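Local atomic coordinates of alpha-L-rhamnosidase (Aspergillus terreus, PDB entry 6GSZ), a protein that probably hydrolyses terminal non-reducing alpha-L-rhamnose residues of alpha-L-rhamnosides, and binds calcium ions. Residues E773-L778 and G796-A801; S676-L681 and S707-S712; G19-R24 and G104-D109; H169-G174 and E206-G211. All blocks are in the same frame, centred on the assembly; numbering follows the deposited sequence. Where two conformers were deposited one is given.

Interaction 1: E773-L778 and G796-A801; sequences EVIGGL and GDLQQA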
loop_
_atom_site.group_PDB
_atom_site.type_symbol
_atom_site.label_atom_id
_atom_site.label_comp_id
_atom_site.label_asym_id
_atom_site.label_seq_id
_atom_site.Cartn_x
_atom_site.Cartn_y
_atom_site.Cartn_z
ATOM N N GLU A 773 -16.712 9.665 1.792
ATOM C CA GLU A 773 -17.899 9.501 0.926
ATOM C C GLU A 773 -19.164 10.151 1.498
ATOM O O GLU A 773 -20.057 10.487 0.727
ATOM C CB GLU A 773 -18.223 8.026 0.695
ATOM C CG GLU A 773 -17.092 7.260 0.012
ATOM C CD GLU A 773 -17.452 5.820 -0.328
ATOM O OE1 GLU A 773 -18.653 5.443 -0.220
ATOM O OE2 GLU A 773 -16.519 5.051 -0.620
ATOM N N VAL A 774 -19.260 10.281 2.809
ATOM C CA VAL A 774 -20.490 10.753 3.426
ATOM C C VAL A 774 -20.280 12.157 4.003
ATOM O O VAL A 774 -21.018 13.084 3.664
ATOM C CB VAL A 774 -21.034 9.752 4.466
ATOM C CG1 VAL A 774 -22.282 10.293 5.096
ATOM C CG2 VAL A 774 -21.326 8.400 3.823
ATOM N N ILE A 775 -19.266 12.357 4.844
ATOM C CA ILE A 775 -18.957 13.738 5.317
ATOM C C ILE A 775 -18.511 14.577 4.113
ATOM O O ILE A 775 -18.998 15.691 3.895
ATOM C CB ILE A 775 -17.902 13.775 6.434
ATOM C CG1 ILE A 775 -18.301 12.898 7.626
ATOM C CG2 ILE A 775 -17.660 15.223 6.858
ATOM C CD1 ILE A 775 -17.302 12.933 8.762
ATOM N N GLY A 776 -17.603 14.019 3.305
ATOM C CA GLY A 776 -17.087 14.702 2.120
ATOM C C GLY A 776 -17.970 14.544 0.902
ATOM O O GLY A 776 -17.793 15.267 -0.079
ATOM N N GLY A 777 -18.861 13.550 0.935
ATOM C CA GLY A 777 -19.821 13.347 -0.110
ATOM C C GLY A 777 -19.339 12.629 -1.357
ATOM O O GLY A 777 -20.155 12.392 -2.240
ATOM N N LEU A 778 -18.048 12.291 -1.490
ATOM C CA LEU A 778 -17.501 11.899 -2.788
ATOM C C LEU A 778 -17.441 10.376 -2.933
ATOM O O LEU A 778 -16.787 9.685 -2.133
ATOM C CB LEU A 778 -16.094 12.465 -2.908
ATOM C CG LEU A 778 -15.990 13.967 -3.114
ATOM C CD1 LEU A 778 -14.559 14.412 -2.947
ATOM C CD2 LEU A 778 -16.497 14.333 -4.480
ATOM N N GLY A 796 -23.420 15.610 13.068
ATOM C CA GLY A 796 -22.418 15.525 14.105
ATOM C C GLY A 796 -21.953 16.878 14.613
ATOM O O GLY A 796 -20.820 17.004 15.092
ATOM N N ASP A 797 -22.811 17.900 14.539
ATOM C CA ASP A 797 -22.369 19.257 14.951
ATOM C C ASP A 797 -21.143 19.770 14.156
ATOM O O ASP A 797 -20.496 20.750 14.578
ATOM C CB ASP A 797 -22.123 19.320 16.461
ATOM C CG ASP A 797 -23.400 19.305 17.295
ATOM O OD1 ASP A 797 -24.405 19.831 16.813
ATOM O OD2 ASP A 797 -23.374 18.771 18.438
ATOM N N LEU A 798 -20.845 19.204 12.975
ATOM C CA LEU A 798 -19.826 19.793 12.103
ATOM C C LEU A 798 -20.348 21.105 11.521
ATOM O O LEU A 798 -21.527 21.191 11.128
ATOM C CB LEU A 798 -19.487 18.845 10.946
ATOM C CG LEU A 798 -18.785 17.542 11.301
ATOM C CD1 LEU A 798 -18.425 16.774 10.034
ATOM C CD2 LEU A 798 -17.560 17.796 12.121
ATOM N N GLN A 799 -19.468 22.102 11.448
ATOM C CA GLN A 799 -19.773 23.381 10.849
ATOM C C GLN A 799 -19.239 23.448 9.409
ATOM O O GLN A 799 -19.678 24.265 8.642
ATOM C CB GLN A 799 -19.186 24.504 11.710
ATOM C CG GLN A 799 -19.827 24.642 13.088
ATOM C CD GLN A 799 -19.015 24.045 14.219
ATOM O OE1 GLN A 799 -17.806 24.264 14.342
ATOM N NE2 GLN A 799 -19.689 23.297 15.084
ATOM N N GLN A 800 -18.232 22.631 9.083
ATOM C CA GLN A 800 -17.634 22.639 7.747
ATOM C C GLN A 800 -16.771 21.399 7.529
ATOM O O GLN A 800 -16.317 20.778 8.495
ATOM C CB GLN A 800 -16.771 23.856 7.461
ATOM C CG GLN A 800 -15.680 24.159 8.442
ATOM C CD GLN A 800 -14.904 25.340 7.893
ATOM O OE1 GLN A 800 -13.999 25.192 7.066
ATOM N NE2 GLN A 800 -15.322 26.533 8.265
ATOM N N ALA A 801 -16.566 21.058 6.249
ATOM C CA ALA A 801 -15.591 20.022 5.901
ATOM C C ALA A 801 -15.088 20.251 4.487
ATOM O O ALA A 801 -15.809 20.765 3.625
ATOM C CB ALA A 801 -16.190 18.654 6.045
#
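Ile775 is the residue of 773-778 that meets the other segment, where it touches Leu798 and Ala801. The path to it runs through the C-terminal part of helix 768-775. Glu773 forms a salt bridge with Arg479. Val774 packs on Ser712 and Val793. Ile775 then points its branched side chain at 796-801. Its CG2 lies anti to the backbone N, with CG1 beside that N and anti to the carbonyl carbon (chi1 -55°), and this torsion brings the short methyl to the front of the contact. Ile775 CG2 sits 3.6 Å from Leu798 CD1 and 3.8 Å from Ala801 CB, so one methyl meets two partners. Ile775 CD1 makes a looser approach to Leu798 CD1, at 4.2 Å, and the two long side chains cross at about a right angle. Beyond Ile775 the chain turns at Gly776 and Gly777. The positive phi of Gly777 (81°) suits glycine and takes the backbone out of the helix into Leu778, the start of strand 778-780. Tyr716, Leu719 and Phe432 also pack against Ile775. The contact thus joins the end of the catalytic-domain helical array to the C-terminal beta domain. The three touching side chains are buried and aliphatic, which implies dispersion and exclusion of water between them; directed bonds come from the main-chain oxygens of Ile775, to Trp816 NE1, and Gly776, to Thr814 OG1.

Interaction 2: S676-L681 and S707-S712; sequences SAAKRL and SKYGES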
loop_
_atom_site.group_PDB
_atom_site.type_symbol
_atom_site.label_atom_id
_atom_site.label_comp_id
_atom_site.label_asym_id
_atom_site.label_seq_id
_atom_site.Cartn_x
_atom_site.Cartn_y
_atom_site.Cartn_z
ATOM N N SER A 676 -36.921 -2.752 9.321
ATOM C CA SER A 676 -37.107 -3.073 10.733
ATOM C C SER A 676 -35.755 -3.402 11.372
ATOM O O SER A 676 -35.470 -2.943 12.469
ATOM C CB SER A 676 -38.092 -4.224 10.931
ATOM O OG SER A 676 -39.386 -3.812 10.549
ATOM N N ALA A 677 -34.944 -4.205 10.663
ATOM C CA ALA A 677 -33.594 -4.584 11.165
ATOM C C ALA A 677 -32.702 -3.340 11.335
ATOM O O ALA A 677 -31.953 -3.212 12.332
ATOM C CB ALA A 677 -33.024 -5.612 10.236
ATOM N N ALA A 678 -32.768 -2.404 10.393
ATOM C CA ALA A 678 -31.984 -1.126 10.490
ATOM C C ALA A 678 -32.357 -0.369 11.766
ATOM O O ALA A 678 -31.502 0.162 12.471
ATOM C CB ALA A 678 -32.115 -0.264 9.263
ATOM N N LYS A 679 -33.658 -0.270 12.057
ATOM C CA LYS A 679 -34.063 0.419 13.295
ATOM C C LYS A 679 -33.573 -0.347 14.546
ATOM O O LYS A 679 -33.196 0.295 15.554
ATOM C CB LYS A 679 -35.574 0.647 13.290
ATOM C CG LYS A 679 -36.082 1.612 12.229
ATOM C CD LYS A 679 -35.589 3.008 12.443
ATOM C CE LYS A 679 -36.211 4.022 11.508
ATOM N NZ LYS A 679 -35.577 5.346 11.746
ATOM N N ARG A 680 -33.576 -1.682 14.510
ATOM C CA ARG A 680 -33.051 -2.442 15.641
ATOM C C ARG A 680 -31.543 -2.243 15.794
ATOM O O ARG A 680 -31.062 -2.163 16.930
ATOM C CB ARG A 680 -33.339 -3.939 15.509
ATOM C CG ARG A 680 -34.815 -4.265 15.586
ATOM C CD ARG A 680 -35.087 -5.713 15.929
ATOM N NE ARG A 680 -34.416 -6.661 15.066
ATOM C CZ ARG A 680 -34.768 -7.013 13.846
ATOM N NH1 ARG A 680 -35.895 -6.534 13.318
ATOM N NH2 ARG A 680 -33.970 -7.816 13.148
ATOM N N LEU A 681 -30.827 -2.117 14.667
ATOM C CA LEU A 681 -29.382 -1.840 14.716
ATOM C C LEU A 681 -29.128 -0.513 15.449
ATOM O O LEU A 681 -28.264 -0.402 16.358
ATOM C CB LEU A 681 -28.785 -1.856 13.298
ATOM C CG LEU A 681 -27.306 -1.457 13.228
ATOM C CD1 LEU A 681 -26.389 -2.313 14.132
ATOM C CD2 LEU A 681 -26.815 -1.542 11.766
ATOM N N SER A 707 -25.791 4.704 6.873
ATOM C CA SER A 707 -26.139 5.744 5.897
ATOM C C SER A 707 -27.061 5.190 4.802
ATOM O O SER A 707 -27.971 5.888 4.355
ATOM C CB SER A 707 -24.893 6.360 5.299
ATOM O OG SER A 707 -24.167 7.059 6.301
ATOM N N LYS A 708 -26.885 3.942 4.376
ATOM C CA LYS A 708 -27.714 3.298 3.352
ATOM C C LYS A 708 -29.188 3.341 3.781
ATOM O O LYS A 708 -30.076 3.488 2.919
ATOM C CB LYS A 708 -27.255 1.847 3.161
ATOM C CG LYS A 708 -28.103 0.981 2.237
ATOM C CD LYS A 708 -27.490 -0.388 2.044
ATOM C CE LYS A 708 -28.299 -1.292 1.133
ATOM N NZ LYS A 708 -27.496 -2.459 0.707
ATOM N N TYR A 709 -29.443 3.290 5.096
ATOM C CA TYR A 709 -30.810 3.262 5.671
ATOM C C TYR A 709 -31.212 4.589 6.305
ATOM O O TYR A 709 -32.215 4.656 7.065
ATOM C CB TYR A 709 -30.922 2.104 6.663
ATOM C CG TYR A 709 -31.249 0.875 5.883
ATOM C CD1 TYR A 709 -32.541 0.661 5.445
ATOM C CD2 TYR A 709 -30.252 0.041 5.428
ATOM C CE1 TYR A 709 -32.858 -0.424 4.651
ATOM C CE2 TYR A 709 -30.544 -1.045 4.629
ATOM C CZ TYR A 709 -31.853 -1.282 4.249
ATOM O OH TYR A 709 -32.120 -2.331 3.445
ATOM N N GLY A 710 -30.493 5.661 5.945
ATOM C CA GLY A 710 -30.869 7.016 6.368
ATOM C C GLY A 710 -30.538 7.322 7.812
ATOM O O GLY A 710 -31.090 8.271 8.406
ATOM N N GLU A 711 -29.595 6.546 8.374
ATOM C CA GLU A 711 -29.262 6.681 9.783
ATOM C C GLU A 711 -27.852 7.261 9.971
ATOM O O GLU A 711 -27.138 6.853 10.902
ATOM C CB GLU A 711 -29.414 5.334 10.471
ATOM C CG GLU A 711 -30.801 4.734 10.341
ATOM C CD GLU A 711 -31.881 5.358 11.199
ATOM O OE1 GLU A 711 -31.544 6.186 12.091
ATOM O OE2 GLU A 711 -33.064 4.969 11.001
ATOM N N SER A 712 -27.457 8.217 9.121
ATOM C CA SER A 712 -26.174 8.878 9.283
ATOM C C SER A 712 -26.022 9.543 10.658
ATOM O O SER A 712 -24.920 9.605 11.167
ATOM C CB SER A 712 -25.861 9.864 8.160
ATOM O OG SER A 712 -25.730 9.213 6.908
#
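A single short salt bridge, Lys679 to Glu711, marks this meeting of a helix flank with a helix-to-helix turn. Lys679 NZ donates to Glu711 OE2 at 2.6 Å, entering on the syn lone pair, the side that faces OE1. Glu711 OE1 stays 4.1 Å from Lys679 NZ, so the grip is one-armed and not a fork. Both chains bend at chi2 (Lys679 -65°, Glu711 -75°), and they cross at about a right angle; the bends bring the charged ends together. Alongside, Ala678 supplies an apolar patch. Its CB comes 3.7 Å from Tyr709 CG and reaches the root of the aromatic side chain obliquely, and its small size lets helix 671-687 pass close, the Ala678 CA and Tyr709 CA atoms being 6.6 Å apart. The turn itself is a Schellman motif closing helix 699-708, with Gly710 at C-prime. Positive phi (76°) suits glycine there. Glu711 follows as the N-cap residue of helix 712-719. Ser707 OG and Ser712 OG, 2.7 Å apart, are hydrogen-bonded across the bend. The neighbouring Lys708 forms a salt bridge with Asp666, a calcium-binding residue. The whole belongs to the six-hairpin, alpha-helical catalytic domain. With Lys679 exposed and Glu711 partly so, solvent probably screens the charges, which implies that the pair probably contributes only modestly, beside a small apolar contact at Ala678.

Interaction 3: G19-R24 and G104-D109; sequences GETQPR and GLLTPD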
loop_
_atom_site.group_PDB
_atom_site.type_symbol
_atom_site.label_atom_id
_atom_site.label_comp_id
_atom_site.label_asym_id
_atom_site.label_seq_id
_atom_site.Cartn_x
_atom_site.Cartn_y
_atom_site.Cartn_z
ATOM N N GLY A 19 7.549 -3.505 -18.179
ATOM C CA GLY A 19 7.300 -4.806 -18.768
ATOM C C GLY A 19 6.461 -4.779 -20.040
ATOM O O GLY A 19 6.364 -5.774 -20.737
ATOM N N GLU A 20 5.829 -3.654 -20.333
ATOM C CA GLU A 20 4.870 -3.541 -21.457
ATOM C C GLU A 20 5.596 -3.010 -22.699
ATOM O O GLU A 20 6.285 -2.004 -22.630
ATOM C CB GLU A 20 3.713 -2.591 -21.128
ATOM C CG GLU A 20 2.890 -3.063 -19.957
ATOM C CD GLU A 20 3.404 -2.686 -18.565
ATOM O OE1 GLU A 20 4.193 -1.704 -18.463
ATOM O OE2 GLU A 20 2.910 -3.317 -17.598
ATOM N N THR A 21 5.381 -3.655 -23.839
ATOM C CA THR A 21 5.874 -3.133 -25.127
ATOM C C THR A 21 4.794 -2.288 -25.816
ATOM O O THR A 21 5.136 -1.513 -26.735
ATOM C CB THR A 21 6.256 -4.273 -26.062
ATOM O OG1 THR A 21 5.117 -5.092 -26.312
ATOM C CG2 THR A 21 7.388 -5.084 -25.484
ATOM N N GLN A 22 3.535 -2.407 -25.359
ATOM C CA GLN A 22 2.406 -1.605 -25.898
ATOM C C GLN A 22 1.704 -0.978 -24.694
ATOM O O GLN A 22 0.525 -1.252 -24.426
ATOM C CB GLN A 22 1.473 -2.471 -26.750
ATOM C CG GLN A 22 2.154 -3.095 -27.958
ATOM C CD GLN A 22 1.255 -4.039 -28.711
ATOM O OE1 GLN A 22 0.510 -3.633 -29.577
ATOM N NE2 GLN A 22 1.258 -5.278 -28.319
ATOM N N PRO A 23 2.379 -0.113 -23.914
ATOM C CA PRO A 23 1.798 0.416 -22.677
ATOM C C PRO A 23 0.617 1.331 -22.989
ATOM O O PRO A 23 0.709 2.186 -23.899
ATOM C CB PRO A 23 2.949 1.208 -22.050
ATOM C CG PRO A 23 3.798 1.591 -23.217
ATOM C CD PRO A 23 3.748 0.381 -24.135
ATOM N N ARG A 24 -0.453 1.204 -22.194
ATOM C CA ARG A 24 -1.593 2.108 -22.322
ATOM C C ARG A 24 -1.201 3.474 -21.769
ATOM O O ARG A 24 -0.322 3.584 -20.908
ATOM C CB ARG A 24 -2.809 1.497 -21.607
ATOM C CG ARG A 24 -3.293 0.204 -22.271
ATOM C CD ARG A 24 -4.339 -0.492 -21.448
ATOM N NE ARG A 24 -3.799 -0.952 -20.189
ATOM C CZ ARG A 24 -4.511 -1.240 -19.113
ATOM N NH1 ARG A 24 -5.837 -1.137 -19.160
ATOM N NH2 ARG A 24 -3.922 -1.612 -17.972
ATOM N N GLY A 104 12.082 -2.639 -20.098
ATOM C CA GLY A 104 13.257 -3.269 -19.503
ATOM C C GLY A 104 13.736 -4.469 -20.305
ATOM O O GLY A 104 13.732 -4.478 -21.527
ATOM N N LEU A 105 14.263 -5.445 -19.573
ATOM C CA LEU A 105 14.787 -6.682 -20.130
ATOM C C LEU A 105 13.663 -7.720 -20.148
ATOM O O LEU A 105 13.205 -8.171 -19.090
ATOM C CB LEU A 105 15.980 -7.147 -19.275
ATOM C CG LEU A 105 17.118 -6.156 -19.127
ATOM C CD1 LEU A 105 18.274 -6.791 -18.378
ATOM C CD2 LEU A 105 17.625 -5.669 -20.474
ATOM N N LEU A 106 13.146 -7.995 -21.349
ATOM C CA LEU A 106 11.848 -8.655 -21.447
ATOM C C LEU A 106 11.914 -10.185 -21.517
ATOM O O LEU A 106 10.934 -10.850 -21.235
ATOM C CB LEU A 106 11.112 -8.132 -22.678
ATOM C CG LEU A 106 10.921 -6.626 -22.759
ATOM C CD1 LEU A 106 10.385 -6.219 -24.124
ATOM C CD2 LEU A 106 9.975 -6.194 -21.668
ATOM N N THR A 107 13.075 -10.738 -21.872
ATOM C CA THR A 107 13.274 -12.143 -21.951
ATOM C C THR A 107 14.571 -12.511 -21.244
ATOM O O THR A 107 15.422 -11.655 -21.050
ATOM C CB THR A 107 13.424 -12.605 -23.408
ATOM O OG1 THR A 107 14.654 -12.109 -23.946
ATOM C CG2 THR A 107 12.302 -12.150 -24.303
ATOM N N PRO A 108 14.777 -13.786 -20.842
ATOM C CA PRO A 108 16.075 -14.193 -20.301
ATOM C C PRO A 108 17.265 -13.805 -21.176
ATOM O O PRO A 108 18.277 -13.379 -20.635
ATOM C CB PRO A 108 15.905 -15.701 -20.140
ATOM C CG PRO A 108 14.430 -15.847 -19.822
ATOM C CD PRO A 108 13.791 -14.882 -20.800
ATOM N N ASP A 109 17.131 -13.932 -22.496
ATOM C CA ASP A 109 18.238 -13.628 -23.399
ATOM C C ASP A 109 18.657 -12.158 -23.260
ATOM O O ASP A 109 19.792 -11.819 -23.518
ATOM C CB ASP A 109 17.870 -13.960 -24.847
ATOM C CG ASP A 109 18.000 -15.448 -25.176
ATOM O OD1 ASP A 109 18.558 -16.221 -24.345
ATOM O OD2 ASP A 109 17.552 -15.827 -26.249
#
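Gly19 and Leu106 touch where two irregular loops leave neighbouring strands, and the backbones come nearest at Gly19 CA and Gly104 CA, 6.2 Å apart. The side chain that bridges the gap is Leu106. Its first torsion (chi1 -56°) sets CG beside the backbone N, and the two methyls fork toward different partners. CD2 goes to the backbone of 19-24, where it lies against the carbonyl group of Gly19, 3.8 Å from Gly19 O. CD1 goes to Thr21 CG2 at 3.5 Å, tighter than an ordinary van der Waals contact between methyls. Thr21 offers this methyl because its hydroxyl takes the crowded position between backbone N and carbonyl carbon (chi1 60°), which turns CG2 to the side of the backbone N.

These loops belong to the N-terminal immunoglobulin-like domain. They follow strands 15-18 and 99-103, which run parallel to each other in its five-stranded sheet, and a backbone hydrogen bond between Gly104 and Ile18 links the segments' roots. Thr21 is further tied by a backbone bond with Leu72. On the other loop, Asp110 OD2 receives the N-H groups of Leu106 and Thr107, which fixes the backbone that carries the leucine at the protein surface.

Interaction 4: H169-G174 and E206-G211; sequences HVMAPG and EGWYSG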
loop_
_atom_site.group_PDB
_atom_site.type_symbol
_atom_site.label_atom_id
_atom_site.label_comp_id
_atom_site.label_asym_id
_atom_site.label_seq_id
_atom_site.Cartn_x
_atom_site.Cartn_y
_atom_site.Cartn_z
ATOM N N HIS A 169 15.893 4.186 -4.441
ATOM C CA HIS A 169 15.074 3.125 -3.918
ATOM C C HIS A 169 15.740 2.502 -2.691
ATOM O O HIS A 169 16.968 2.188 -2.723
ATOM C CB HIS A 169 14.826 2.006 -4.936
ATOM C CG HIS A 169 14.262 2.411 -6.254
ATOM N ND1 HIS A 169 13.809 1.453 -7.127
ATOM C CD2 HIS A 169 14.178 3.605 -6.888
ATOM C CE1 HIS A 169 13.390 2.060 -8.241
ATOM N NE2 HIS A 169 13.628 3.374 -8.132
ATOM N N VAL A 170 14.968 2.224 -1.648
ATOM C CA VAL A 170 15.471 1.535 -0.472
ATOM C C VAL A 170 14.659 0.262 -0.288
ATOM O O VAL A 170 13.599 0.073 -0.910
ATOM C CB VAL A 170 15.462 2.409 0.788
ATOM C CG1 VAL A 170 16.399 3.584 0.620
ATOM C CG2 VAL A 170 14.063 2.853 1.148
ATOM N N MET A 171 15.138 -0.643 0.553
ATOM C CA MET A 171 14.520 -1.964 0.741
ATOM C C MET A 171 14.190 -2.627 -0.609
ATOM O O MET A 171 13.142 -3.248 -0.797
ATOM C CB MET A 171 13.303 -1.894 1.662
ATOM C CG MET A 171 13.631 -1.286 3.030
ATOM S SD MET A 171 14.859 -2.155 3.967
ATOM C CE MET A 171 13.896 -3.538 4.554
ATOM N N ALA A 172 15.120 -2.510 -1.568
ATOM C CA ALA A 172 14.930 -2.934 -2.940
ATOM C C ALA A 172 15.423 -4.355 -3.128
ATOM O O ALA A 172 16.506 -4.694 -2.614
ATOM C CB ALA A 172 15.680 -1.996 -3.857
ATOM N N PRO A 173 14.737 -5.227 -3.883
ATOM C CA PRO A 173 13.564 -4.942 -4.723
ATOM C C PRO A 173 12.204 -5.086 -4.061
ATOM O O PRO A 173 11.189 -4.968 -4.760
ATOM C CB PRO A 173 13.736 -6.023 -5.820
ATOM C CG PRO A 173 14.240 -7.224 -5.043
ATOM C CD PRO A 173 15.229 -6.584 -4.109
ATOM N N GLY A 174 12.155 -5.262 -2.745
ATOM C CA GLY A 174 10.884 -5.412 -2.055
ATOM C C GLY A 174 10.534 -6.889 -1.905
ATOM O O GLY A 174 11.390 -7.769 -2.182
ATOM N N GLU A 206 19.957 -9.714 3.702
ATOM C CA GLU A 206 19.095 -10.905 3.597
ATOM C C GLU A 206 17.636 -10.531 3.261
ATOM O O GLU A 206 16.955 -11.323 2.627
ATOM C CB GLU A 206 19.198 -11.729 4.881
ATOM C CG GLU A 206 18.653 -11.050 6.105
ATOM C CD GLU A 206 18.781 -11.804 7.399
ATOM O OE1 GLU A 206 19.629 -12.736 7.462
ATOM O OE2 GLU A 206 18.067 -11.411 8.384
ATOM N N GLY A 207 17.141 -9.418 3.793
ATOM C CA GLY A 207 15.747 -9.062 3.598
ATOM C C GLY A 207 14.799 -10.187 3.965
ATOM O O GLY A 207 14.914 -10.860 4.994
ATOM N N TRP A 208 13.724 -10.250 3.180
ATOM C CA TRP A 208 12.717 -11.279 3.262
ATOM C C TRP A 208 13.158 -12.592 2.613
ATOM O O TRP A 208 12.621 -13.657 2.926
ATOM C CB TRP A 208 11.424 -10.774 2.580
ATOM C CG TRP A 208 10.806 -9.554 3.191
ATOM C CD1 TRP A 208 9.935 -9.518 4.241
ATOM C CD2 TRP A 208 11.001 -8.183 2.792
ATOM N NE1 TRP A 208 9.545 -8.228 4.499
ATOM C CE2 TRP A 208 10.158 -7.394 3.604
ATOM C CE3 TRP A 208 11.726 -7.557 1.771
ATOM C CZ2 TRP A 208 10.076 -6.016 3.465
ATOM C CZ3 TRP A 208 11.616 -6.190 1.613
ATOM C CH2 TRP A 208 10.783 -5.432 2.441
ATOM N N TYR A 209 14.066 -12.498 1.615
ATOM C CA TYR A 209 14.457 -13.679 0.818
ATOM C C TYR A 209 15.040 -14.792 1.719
ATOM O O TYR A 209 14.703 -15.971 1.590
ATOM C CB TYR A 209 15.446 -13.252 -0.285
ATOM C CG TYR A 209 15.568 -14.251 -1.410
ATOM C CD1 TYR A 209 16.459 -15.320 -1.335
ATOM C CD2 TYR A 209 14.752 -14.155 -2.518
ATOM C CE1 TYR A 209 16.523 -16.265 -2.347
ATOM C CE2 TYR A 209 14.838 -15.068 -3.542
ATOM C CZ TYR A 209 15.718 -16.118 -3.463
ATOM O OH TYR A 209 15.755 -17.052 -4.459
ATOM N N SER A 210 15.922 -14.394 2.629
ATOM C CA SER A 210 16.572 -15.338 3.548
ATOM C C SER A 210 16.489 -14.939 5.026
ATOM O O SER A 210 16.984 -15.717 5.849
ATOM C CB SER A 210 17.988 -15.671 3.147
ATOM O OG SER A 210 18.792 -14.511 3.142
ATOM N N GLY A 211 15.970 -13.764 5.387
ATOM C CA GLY A 211 15.873 -13.381 6.754
ATOM C C GLY A 211 14.843 -14.153 7.559
ATOM O O GLY A 211 14.025 -14.901 7.038
#
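Trp208 brings the CE3-CZ3 side of its six-membered ring against the backbone of Gly174, the tight part of this contact: Trp208 CZ3 lies 3.7 Å from Gly174 C and 3.8 Å from Gly174 CA. The approach is oblique. Glycine suits position 174 for a separate, backbone reason: at its phi of 94° and psi of -172° a CB would jam against the carbonyl O of Pro173. The CB of Trp208 points toward 169-174, and with CG anti to its own carbonyl carbon (chi1 -61°) the ring is carried on to Gly174.

Both segments lie in the Alpha-L-rhamnosidase N-terminal domain, whose relatives fold as galactose-binding-like beta-sandwiches. The short, weakly bonded helix 207-210 follows directly on strand 196-205, while the other segment is a connecting loop. The cis peptide before Pro173 helps to turn that loop, and Trp175, next along it, stacks on Trp208.

Toward Met171 the fit is looser, though no touching residue there is open to solvent. Met171 CE stands 4.2 Å from Trp208 CH2, and Met171 O lies 4.1 Å from Trp208 CZ3, at the ring edge and near its plane. The bent thioether chain, flexible and apolar, lies beside the indole, with Ile263 and Leu156 packed on it.

In the fold
Along the chain the contacts close one after another, in the order 3, 4, 2, 1, so none encloses another. Interactions 1 and 2 form a pair: their centres are 19 Å apart, and Val774 CG1 lies 3.9 Å from Ser707 OG, so helix 768-775 packs on the turn between helices 699-708 and 712-719. Interaction 2 is internal to the helical catalytic domain, whereas interaction 1 joins that domain to the C-terminal beta domain. Interactions 3 and 4 sit in the two N-terminal beta domains, with centres 23 Å apart and no touch. They lie across the chain's centre from the pair, 42 to 51 Å away between centres, and like interaction 2 each packs parts of one domain.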